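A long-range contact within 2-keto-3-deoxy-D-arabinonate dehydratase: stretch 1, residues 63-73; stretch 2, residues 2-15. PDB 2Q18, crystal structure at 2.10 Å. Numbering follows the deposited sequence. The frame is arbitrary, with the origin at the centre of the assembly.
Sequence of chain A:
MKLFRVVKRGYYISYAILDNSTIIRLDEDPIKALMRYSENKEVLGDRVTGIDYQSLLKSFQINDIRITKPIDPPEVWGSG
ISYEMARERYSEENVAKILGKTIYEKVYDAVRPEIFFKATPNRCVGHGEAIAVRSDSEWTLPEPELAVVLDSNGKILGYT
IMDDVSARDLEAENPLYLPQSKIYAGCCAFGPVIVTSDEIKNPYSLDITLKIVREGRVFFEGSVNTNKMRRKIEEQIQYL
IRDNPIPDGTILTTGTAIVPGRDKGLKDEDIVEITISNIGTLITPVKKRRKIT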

# COMPACT_ATOMS: atom_id res chain seq x y z
N ASN A 63 -19.66 -0.74 23.88
CA ASN A 63 -18.75 0.41 23.85
C ASN A 63 -18.47 0.88 22.42
O ASN A 63 -19.40 1.28 21.71
CB ASN A 63 -17.46 0.12 24.62
CG ASN A 63 -17.71 -0.09 26.11
OD1 ASN A 63 -17.28 -1.09 26.69
ND2 ASN A 63 -18.41 0.86 26.74
N ASP A 64 -17.21 0.82 21.98
CA ASP A 64 -16.87 1.26 20.63
C ASP A 64 -16.61 0.12 19.63
O ASP A 64 -16.11 0.35 18.52
CB ASP A 64 -15.70 2.26 20.64
CG ASP A 64 -14.45 1.69 21.30
OD1 ASP A 64 -14.53 0.60 21.91
OD2 ASP A 64 -13.39 2.35 21.20
N ILE A 65 -16.96 -1.11 20.01
CA ILE A 65 -16.86 -2.26 19.10
C ILE A 65 -18.24 -2.81 18.71
O ILE A 65 -19.15 -2.89 19.54
CB ILE A 65 -15.94 -3.40 19.64
CG1 ILE A 65 -16.57 -4.12 20.84
CG2 ILE A 65 -14.54 -2.86 19.97
CD1 ILE A 65 -15.83 -5.39 21.27
N ARG A 66 -18.38 -3.19 17.44
CA ARG A 66 -19.62 -3.76 16.94
C ARG A 66 -19.32 -5.00 16.10
O ARG A 66 -18.50 -4.96 15.17
CB ARG A 66 -20.38 -2.72 16.11
CG ARG A 66 -21.73 -3.21 15.60
CD ARG A 66 -22.46 -2.14 14.78
NE ARG A 66 -21.75 -1.74 13.57
CZ ARG A 66 -21.72 -2.45 12.44
NH1 ARG A 66 -22.34 -3.61 12.34
NH2 ARG A 66 -21.05 -1.98 11.39
N ILE A 67 -20.00 -6.10 16.41
CA ILE A 67 -19.85 -7.34 15.65
C ILE A 67 -20.33 -7.14 14.21
O ILE A 67 -21.23 -6.34 13.95
CB ILE A 67 -20.55 -8.55 16.36
CG1 ILE A 67 -20.07 -9.88 15.77
CG2 ILE A 67 -22.09 -8.39 16.34
CD1 ILE A 67 -20.45 -11.11 16.60
N THR A 68 -19.70 -7.83 13.27
CA THR A 68 -20.05 -7.70 11.86
C THR A 68 -19.84 -9.03 11.14
O THR A 68 -19.76 -10.08 11.79
CB THR A 68 -19.28 -6.50 11.19
OG1 THR A 68 -19.76 -6.31 9.85
CG2 THR A 68 -17.76 -6.72 11.19
N LYS A 69 -19.78 -9.01 9.81
CA LYS A 69 -19.38 -10.20 9.04
C LYS A 69 -18.03 -10.69 9.57
O LYS A 69 -17.12 -9.88 9.74
CB LYS A 69 -19.23 -9.85 7.55
CG LYS A 69 -20.53 -9.52 6.83
CD LYS A 69 -20.27 -9.02 5.41
CE LYS A 69 -19.81 -7.56 5.41
NZ LYS A 69 -19.89 -6.95 4.07
N PRO A 70 -17.91 -11.99 9.87
CA PRO A 70 -16.64 -12.52 10.37
C PRO A 70 -15.48 -12.46 9.35
O PRO A 70 -14.31 -12.41 9.75
CB PRO A 70 -16.96 -13.97 10.74
CG PRO A 70 -18.19 -14.30 9.99
CD PRO A 70 -18.96 -13.03 9.83
N ILE A 71 -15.81 -12.48 8.06
CA ILE A 71 -14.82 -12.28 6.98
C ILE A 71 -15.46 -11.47 5.87
O ILE A 71 -16.68 -11.29 5.84
CB ILE A 71 -14.30 -13.63 6.36
CG1 ILE A 71 -15.44 -14.41 5.67
CG2 ILE A 71 -13.53 -14.48 7.39
CD1 ILE A 71 -14.97 -15.61 4.85
N ASP A 72 -14.63 -10.97 4.96
CA ASP A 72 -15.09 -10.45 3.68
C ASP A 72 -14.92 -11.56 2.64
O ASP A 72 -13.81 -11.77 2.14
CB ASP A 72 -14.29 -9.20 3.28
CG ASP A 72 -14.44 -8.05 4.27
OD1 ASP A 72 -15.59 -7.71 4.63
OD2 ASP A 72 -13.41 -7.48 4.70
N PRO A 73 -16.01 -12.28 2.31
CA PRO A 73 -15.88 -13.37 1.34
C PRO A 73 -15.75 -12.81 -0.07
O PRO A 73 -16.65 -12.10 -0.53
CB PRO A 73 -17.18 -14.15 1.51
CG PRO A 73 -18.18 -13.12 1.97
CD PRO A 73 -17.41 -12.09 2.75
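Stretch 2, residues 2-15: KLFRVVKRGYYISY

A short strand can be held twice by its neighbour, through backbone pairing and through one long side chain that reaches the residues after it, and residues 2-15 of this dehydratase illustrate the principle. The stretch is a β-hairpin: strand 2-8 passes through a type I' turn from Lys8 to Tyr11 and returns as strand 11-15. Its first strand runs antiparallel to the strand at 65-67, with 140° between their N-to-C directions and a closest axial approach of 4.4 Å. Val7 fixes the register opposite Arg66: Val7 N donates to Arg66 O at 2.8 Å, and Arg66 N donates to Val7 O at 3.0 Å. Their side chains share a face, where Val7 CG1 lies over the Arg66 guanidinium, 3.4 Å from Arg66 NH2. Ile67 pairs with Val6, their CA atoms 4.2 Å apart.

Arg5 covers the most surface. Its backbone O accepts from Thr68 N at 2.9 Å, while its side chain, t at chi1 and chi2 and turned to p at chi3, carries the guanidinium to the loop that follows. Arg5 NE donates to Lys69 O at 2.8 Å; farther out, Arg5 NH1 meets Asp72 OD2 and Arg5 NH2 meets Asp72 OD1, both at 2.9 Å and nearly linear, in a two-pronged salt bridge. Alongside, Leu3 CD2 packs 3.9 Å from Pro70 CB, adding an apolar contact to this polar anchor.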

# COMPACT_ATOMS: atom_id res chain seq x y z
N LYS A 2 -13.93 -20.73 17.03
CA LYS A 2 -15.05 -19.99 16.47
C LYS A 2 -14.63 -18.53 16.28
O LYS A 2 -14.32 -17.82 17.23
CB LYS A 2 -16.31 -20.12 17.33
CG LYS A 2 -16.76 -21.56 17.52
CD LYS A 2 -18.06 -21.67 18.29
CE LYS A 2 -18.43 -23.14 18.46
NZ LYS A 2 -19.71 -23.32 19.18
N LEU A 3 -14.62 -18.11 15.02
CA LEU A 3 -14.04 -16.85 14.63
C LEU A 3 -15.11 -15.78 14.43
O LEU A 3 -16.11 -16.01 13.75
CB LEU A 3 -13.23 -17.07 13.34
CG LEU A 3 -12.48 -15.94 12.66
CD1 LEU A 3 -11.21 -16.51 12.02
CD2 LEU A 3 -13.37 -15.31 11.60
N PHE A 4 -14.89 -14.62 15.03
CA PHE A 4 -15.76 -13.47 14.80
C PHE A 4 -14.94 -12.20 14.54
O PHE A 4 -13.72 -12.19 14.72
CB PHE A 4 -16.79 -13.28 15.94
CG PHE A 4 -16.19 -12.98 17.30
CD1 PHE A 4 -15.68 -14.01 18.09
CD2 PHE A 4 -16.19 -11.68 17.80
CE1 PHE A 4 -15.15 -13.74 19.36
CE2 PHE A 4 -15.66 -11.40 19.07
CZ PHE A 4 -15.14 -12.43 19.85
N ARG A 5 -15.62 -11.15 14.09
CA ARG A 5 -14.95 -9.90 13.75
C ARG A 5 -15.80 -8.73 14.20
O ARG A 5 -17.04 -8.76 14.11
CB ARG A 5 -14.66 -9.83 12.25
CG ARG A 5 -13.74 -8.68 11.81
CD ARG A 5 -13.38 -8.77 10.32
NE ARG A 5 -14.56 -8.68 9.46
CZ ARG A 5 -14.54 -8.36 8.18
NH1 ARG A 5 -13.39 -8.07 7.57
NH2 ARG A 5 -15.67 -8.31 7.49
N VAL A 6 -15.13 -7.70 14.71
CA VAL A 6 -15.78 -6.45 15.08
C VAL A 6 -15.23 -5.31 14.24
O VAL A 6 -14.10 -5.39 13.74
CB VAL A 6 -15.61 -6.12 16.60
CG1 VAL A 6 -16.07 -7.28 17.48
CG2 VAL A 6 -14.16 -5.73 16.94
N VAL A 7 -16.04 -4.27 14.09
CA VAL A 7 -15.57 -3.01 13.53
C VAL A 7 -15.47 -2.01 14.69
O VAL A 7 -16.36 -1.94 15.54
CB VAL A 7 -16.47 -2.51 12.34
CG1 VAL A 7 -17.91 -2.26 12.79
CG2 VAL A 7 -15.86 -1.28 11.68
N LYS A 8 -14.36 -1.28 14.72
CA LYS A 8 -14.05 -0.38 15.83
C LYS A 8 -13.38 0.86 15.25
O LYS A 8 -12.31 0.77 14.63
CB LYS A 8 -13.10 -1.09 16.81
CG LYS A 8 -12.63 -0.25 17.99
CD LYS A 8 -11.53 -0.99 18.74
CE LYS A 8 -11.29 -0.42 20.12
NZ LYS A 8 -10.26 -1.23 20.83
N ARG A 9 -14.03 2.01 15.42
CA ARG A 9 -13.54 3.28 14.90
C ARG A 9 -13.11 3.16 13.43
O ARG A 9 -12.09 3.72 13.02
CB ARG A 9 -12.39 3.81 15.76
CG ARG A 9 -12.68 3.84 17.27
CD ARG A 9 -11.42 4.17 18.06
NE ARG A 9 -10.84 5.44 17.62
CZ ARG A 9 -11.00 6.60 18.26
NH1 ARG A 9 -10.44 7.70 17.77
NH2 ARG A 9 -11.71 6.66 19.38
N GLY A 10 -13.88 2.42 12.65
CA GLY A 10 -13.61 2.27 11.22
C GLY A 10 -12.64 1.18 10.80
O GLY A 10 -12.49 0.92 9.61
N TYR A 11 -11.97 0.54 11.76
CA TYR A 11 -11.08 -0.59 11.46
C TYR A 11 -11.60 -1.91 12.05
O TYR A 11 -12.45 -1.91 12.94
CB TYR A 11 -9.62 -0.32 11.91
CG TYR A 11 -9.45 0.06 13.36
CD1 TYR A 11 -9.36 1.40 13.75
CD2 TYR A 11 -9.36 -0.92 14.36
CE1 TYR A 11 -9.19 1.75 15.10
CE2 TYR A 11 -9.20 -0.58 15.70
CZ TYR A 11 -9.11 0.76 16.06
OH TYR A 11 -8.95 1.10 17.39
N TYR A 12 -11.07 -3.02 11.55
CA TYR A 12 -11.51 -4.35 11.97
C TYR A 12 -10.55 -4.98 12.96
O TYR A 12 -9.33 -4.77 12.88
CB TYR A 12 -11.63 -5.29 10.77
CG TYR A 12 -12.74 -4.97 9.79
CD1 TYR A 12 -12.45 -4.67 8.46
CD2 TYR A 12 -14.08 -4.98 10.19
CE1 TYR A 12 -13.46 -4.38 7.55
CE2 TYR A 12 -15.10 -4.69 9.29
CZ TYR A 12 -14.79 -4.39 7.97
OH TYR A 12 -15.80 -4.11 7.08
N ILE A 13 -11.10 -5.76 13.88
CA ILE A 13 -10.31 -6.66 14.72
C ILE A 13 -10.99 -8.03 14.71
O ILE A 13 -12.20 -8.14 14.91
CB ILE A 13 -10.15 -6.16 16.18
CG1 ILE A 13 -9.60 -4.73 16.22
CG2 ILE A 13 -9.23 -7.11 16.97
CD1 ILE A 13 -9.66 -4.08 17.60
N SER A 14 -10.20 -9.07 14.45
CA SER A 14 -10.70 -10.43 14.47
C SER A 14 -10.35 -11.13 15.78
O SER A 14 -9.27 -10.93 16.34
CB SER A 14 -10.16 -11.23 13.29
OG SER A 14 -10.83 -10.85 12.10
N TYR A 15 -11.29 -11.95 16.24
CA TYR A 15 -11.11 -12.72 17.46
C TYR A 15 -11.54 -14.16 17.23
O TYR A 15 -12.38 -14.43 16.37
CB TYR A 15 -11.94 -12.15 18.61
CG TYR A 15 -11.64 -10.72 18.98
CD1 TYR A 15 -10.62 -10.40 19.88
CD2 TYR A 15 -12.41 -9.67 18.46
CE1 TYR A 15 -10.36 -9.08 20.23
CE2 TYR A 15 -12.15 -8.36 18.80
CZ TYR A 15 -11.13 -8.07 19.70
OH TYR A 15 -10.87 -6.76 20.04
O HOH W 1 -18.35 -11.77 13.30
O HOH W 2 -16.37 2.40 16.98
O HOH W 3 -18.00 -6.20 7.67